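Local coordinates for CalsepRRP (Calystegia sepium, PDB 1JY5), which is a ribonuclease-related protein of the RNase T2 family that probably binds RNA and may cleave it, at residues 9-14 / 44-49. Numbering follows the deposited sequence.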
ATOM      1  N   THR A   9      -5.767   6.208  -3.806  1.00 12.46           N
ATOM      2  CA  THR A   9      -4.320   6.124  -3.640  1.00 14.04           C
ATOM      3  C   THR A   9      -4.032   4.672  -3.276  1.00 14.42           C
ATOM      4  O   THR A   9      -4.581   4.156  -2.301  1.00 14.76           O
ATOM      5  CB  THR A   9      -3.775   7.026  -2.492  1.00 15.09           C
ATOM      6  OG1 THR A   9      -3.741   8.393  -2.920  1.00 14.92           O
ATOM      7  CG2 THR A   9      -2.355   6.592  -2.089  1.00 18.09           C
ATOM      8  N   LEU A  10      -3.221   3.989  -4.081  1.00 13.85           N
ATOM      9  CA  LEU A  10      -2.847   2.615  -3.745  1.00 16.53           C
ATOM     10  C   LEU A  10      -1.479   2.769  -3.085  1.00 16.97           C
ATOM     11  O   LEU A  10      -0.509   3.137  -3.740  1.00 17.79           O
ATOM     12  CB  LEU A  10      -2.724   1.716  -4.994  1.00 14.55           C
ATOM     13  CG  LEU A  10      -2.154   0.302  -4.763  1.00 15.20           C
ATOM     14  CD1 LEU A  10      -3.066  -0.475  -3.833  1.00 14.17           C
ATOM     15  CD2 LEU A  10      -1.996  -0.463  -6.088  1.00 14.22           C
ATOM     16  N   ALA A  11      -1.413   2.523  -1.781  1.00 17.14           N
ATOM     17  CA  ALA A  11      -0.153   2.637  -1.064  1.00 17.26           C
ATOM     18  C   ALA A  11       0.437   1.247  -0.902  1.00 16.35           C
ATOM     19  O   ALA A  11      -0.266   0.299  -0.544  1.00 17.14           O
ATOM     20  CB  ALA A  11      -0.371   3.292   0.300  1.00 17.14           C
ATOM     21  N   LEU A  12       1.732   1.133  -1.183  1.00 16.52           N
ATOM     22  CA  LEU A  12       2.439  -0.140  -1.093  1.00 16.37           C
ATOM     23  C   LEU A  12       3.598  -0.020  -0.106  1.00 16.57           C
ATOM     24  O   LEU A  12       4.271   1.007  -0.046  1.00 17.33           O
ATOM     25  CB  LEU A  12       2.967  -0.534  -2.476  1.00 16.61           C
ATOM     26  CG  LEU A  12       1.911  -0.584  -3.590  1.00 17.98           C
ATOM     27  CD1 LEU A  12       2.584  -0.854  -4.928  1.00 20.24           C
ATOM     28  CD2 LEU A  12       0.879  -1.663  -3.276  1.00 17.28           C
ATOM     29  N   THR A  13       3.832  -1.078   0.657  1.00 14.43           N
ATOM     30  CA  THR A  13       4.895  -1.081   1.651  1.00 16.33           C
ATOM     31  C   THR A  13       6.061  -1.962   1.221  1.00 15.60           C
ATOM     32  O   THR A  13       5.855  -3.082   0.752  1.00 13.65           O
ATOM     33  CB  THR A  13       4.374  -1.613   2.999  1.00 14.69           C
ATOM     34  OG1 THR A  13       3.248  -0.833   3.415  1.00 17.73           O
ATOM     35  CG2 THR A  13       5.459  -1.544   4.058  1.00 18.54           C
ATOM     36  N   TRP A  14       7.280  -1.459   1.372  1.00 16.60           N
ATOM     37  CA  TRP A  14       8.454  -2.256   1.026  1.00 16.62           C
ATOM     38  C   TRP A  14       8.719  -3.113   2.264  1.00 15.36           C
ATOM     39  O   TRP A  14       9.143  -2.610   3.305  1.00 14.49           O
ATOM     40  CB  TRP A  14       9.649  -1.354   0.711  1.00 17.62           C
ATOM     41  CG  TRP A  14      10.875  -2.137   0.314  1.00 20.08           C
ATOM     42  CD1 TRP A  14      11.964  -2.414   1.093  1.00 19.47           C
ATOM     43  CD2 TRP A  14      11.108  -2.788  -0.944  1.00 20.57           C
ATOM     44  NE1 TRP A  14      12.862  -3.195   0.398  1.00 20.79           N
ATOM     45  CE2 TRP A  14      12.360  -3.441  -0.853  1.00 22.08           C
ATOM     46  CE3 TRP A  14      10.380  -2.885  -2.138  1.00 19.86           C
ATOM     47  CZ2 TRP A  14      12.900  -4.179  -1.912  1.00 20.95           C
ATOM     48  CZ3 TRP A  14      10.916  -3.619  -3.193  1.00 21.90           C
ATOM     49  CH2 TRP A  14      12.168  -4.259  -3.070  1.00 20.81           C
ATOM     50  N   GLY A  44      -2.508  -0.161   1.735  1.00 13.23           N
ATOM     51  CA  GLY A  44      -3.934   0.115   1.648  1.00 12.72           C
ATOM     52  C   GLY A  44      -4.400   0.744   0.345  1.00 13.68           C
ATOM     53  O   GLY A  44      -3.588   1.062  -0.518  1.00 10.04           O
ATOM     54  N   LEU A  45      -5.717   0.889   0.193  1.00 14.34           N
ATOM     55  CA  LEU A  45      -6.309   1.537  -0.979  1.00 11.69           C
ATOM     56  C   LEU A  45      -7.079   2.658  -0.306  1.00 10.41           C
ATOM     57  O   LEU A  45      -8.054   2.413   0.405  1.00  9.92           O
ATOM     58  CB  LEU A  45      -7.279   0.613  -1.730  1.00 11.62           C
ATOM     59  CG  LEU A  45      -8.002   1.273  -2.923  1.00 12.45           C
ATOM     60  CD1 LEU A  45      -6.991   1.739  -3.972  1.00 11.66           C
ATOM     61  CD2 LEU A  45      -8.972   0.275  -3.550  1.00 14.80           C
ATOM     62  N   TRP A  46      -6.635   3.887  -0.511  1.00  9.47           N
ATOM     63  CA  TRP A  46      -7.274   5.002   0.158  1.00 10.62           C
ATOM     64  C   TRP A  46      -8.129   5.966  -0.665  1.00 10.54           C
ATOM     65  O   TRP A  46      -7.648   6.561  -1.631  1.00 12.33           O
ATOM     66  CB  TRP A  46      -6.211   5.836   0.892  1.00  8.85           C
ATOM     67  CG  TRP A  46      -5.241   5.057   1.754  1.00 13.15           C
ATOM     68  CD1 TRP A  46      -5.501   3.928   2.477  1.00 11.56           C
ATOM     69  CD2 TRP A  46      -3.875   5.405   2.031  1.00 14.75           C
ATOM     70  NE1 TRP A  46      -4.382   3.553   3.191  1.00 13.89           N
ATOM     71  CE2 TRP A  46      -3.371   4.441   2.934  1.00 14.31           C
ATOM     72  CE3 TRP A  46      -3.028   6.440   1.604  1.00 15.10           C
ATOM     73  CZ2 TRP A  46      -2.059   4.478   3.420  1.00 16.46           C
ATOM     74  CZ3 TRP A  46      -1.714   6.476   2.093  1.00 18.27           C
ATOM     75  CH2 TRP A  46      -1.250   5.497   2.990  1.00 14.84           C
ATOM     76  N   PRO A  47      -9.422   6.103  -0.312  1.00 11.56           N
ATOM     77  CA  PRO A  47     -10.256   7.048  -1.063  1.00 11.77           C
ATOM     78  C   PRO A  47      -9.710   8.384  -0.546  1.00 12.06           C
ATOM     79  O   PRO A  47      -9.640   8.593   0.669  1.00 15.04           O
ATOM     80  CB  PRO A  47     -11.665   6.771  -0.537  1.00 12.32           C
ATOM     81  CG  PRO A  47     -11.614   5.309  -0.181  1.00 14.37           C
ATOM     82  CD  PRO A  47     -10.258   5.212   0.512  1.00 11.83           C
ATOM     83  N   ASP A  48      -9.305   9.272  -1.445  1.00 13.51           N
ATOM     84  CA  ASP A  48      -8.726  10.548  -1.026  1.00 12.02           C
ATOM     85  C   ASP A  48      -9.372  11.763  -1.672  1.00 11.38           C
ATOM     86  O   ASP A  48     -10.116  11.645  -2.639  1.00 12.71           O
ATOM     87  CB  ASP A  48      -7.217  10.580  -1.341  1.00 11.09           C
ATOM     88  CG  ASP A  48      -6.394   9.687  -0.417  1.00 14.23           C
ATOM     89  OD1 ASP A  48      -6.689   9.636   0.799  1.00 12.77           O
ATOM     90  OD2 ASP A  48      -5.436   9.048  -0.902  1.00 13.38           O
ATOM     91  N   TYR A  49      -9.063  12.931  -1.123  1.00 12.21           N
ATOM     92  CA  TYR A  49      -9.559  14.205  -1.632  1.00 13.37           C
ATOM     93  C   TYR A  49      -8.395  14.916  -2.324  1.00 13.87           C
ATOM     94  O   TYR A  49      -7.243  14.803  -1.894  1.00 11.70           O
ATOM     95  CB  TYR A  49     -10.055  15.077  -0.487  1.00 12.18           C
ATOM     96  CG  TYR A  49     -11.342  14.614   0.147  1.00 13.34           C
ATOM     97  CD1 TYR A  49     -11.507  14.670   1.528  1.00 13.73           C
ATOM     98  CD2 TYR A  49     -12.408  14.156  -0.631  1.00 14.49           C
ATOM     99  CE1 TYR A  49     -12.703  14.279   2.127  1.00 14.40           C
ATOM    100  CE2 TYR A  49     -13.611  13.765  -0.043  1.00 14.09           C
ATOM    101  CZ  TYR A  49     -13.748  13.830   1.335  1.00 14.91           C
ATOM    102  OH  TYR A  49     -14.931  13.454   1.930  1.00 14.71           O
TER
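T9 and W46 face each other as a hydrogen-bonded pair of two antiparallel strands, the bond from W46 N to T9 O short and nearly straight (2.7 Å, 173°). A11 and G44 form the next such pair, with the longer bond running from G44 N to A11 O (3.2 Å). The close packing lies on the face carrying T9, A11 and W46. The A11 methyl sits over the six-membered ring of W46, CB 3.8 Å from its centroid, a CH-pi contact, while T9 CG2 comes within 3.8 Å of W46 CE3. G44 has no side chain, and a CB on it would collide with W46 NE1. With OG1 beside its own backbone N (chi1 -77°), T9 donates a 2.7 Å hydrogen bond from OG1 to D48 OD2. A valine in place of T9 would probably leave the buried D48 carboxylate without this donor and freer to turn. The other face is looser: L10 CB and L45 CD1 barely touch, at 4.4 Å, and both leucines pack on T123 of helix 116-129. Opposite them, W46 stacks on H105 and hydrogen-bonds through NE1 to E101 OE2, both in helix 97-106; strand 174-182 flanks strand 7-14 in the main antiparallel sheet of the RNase T2 fold.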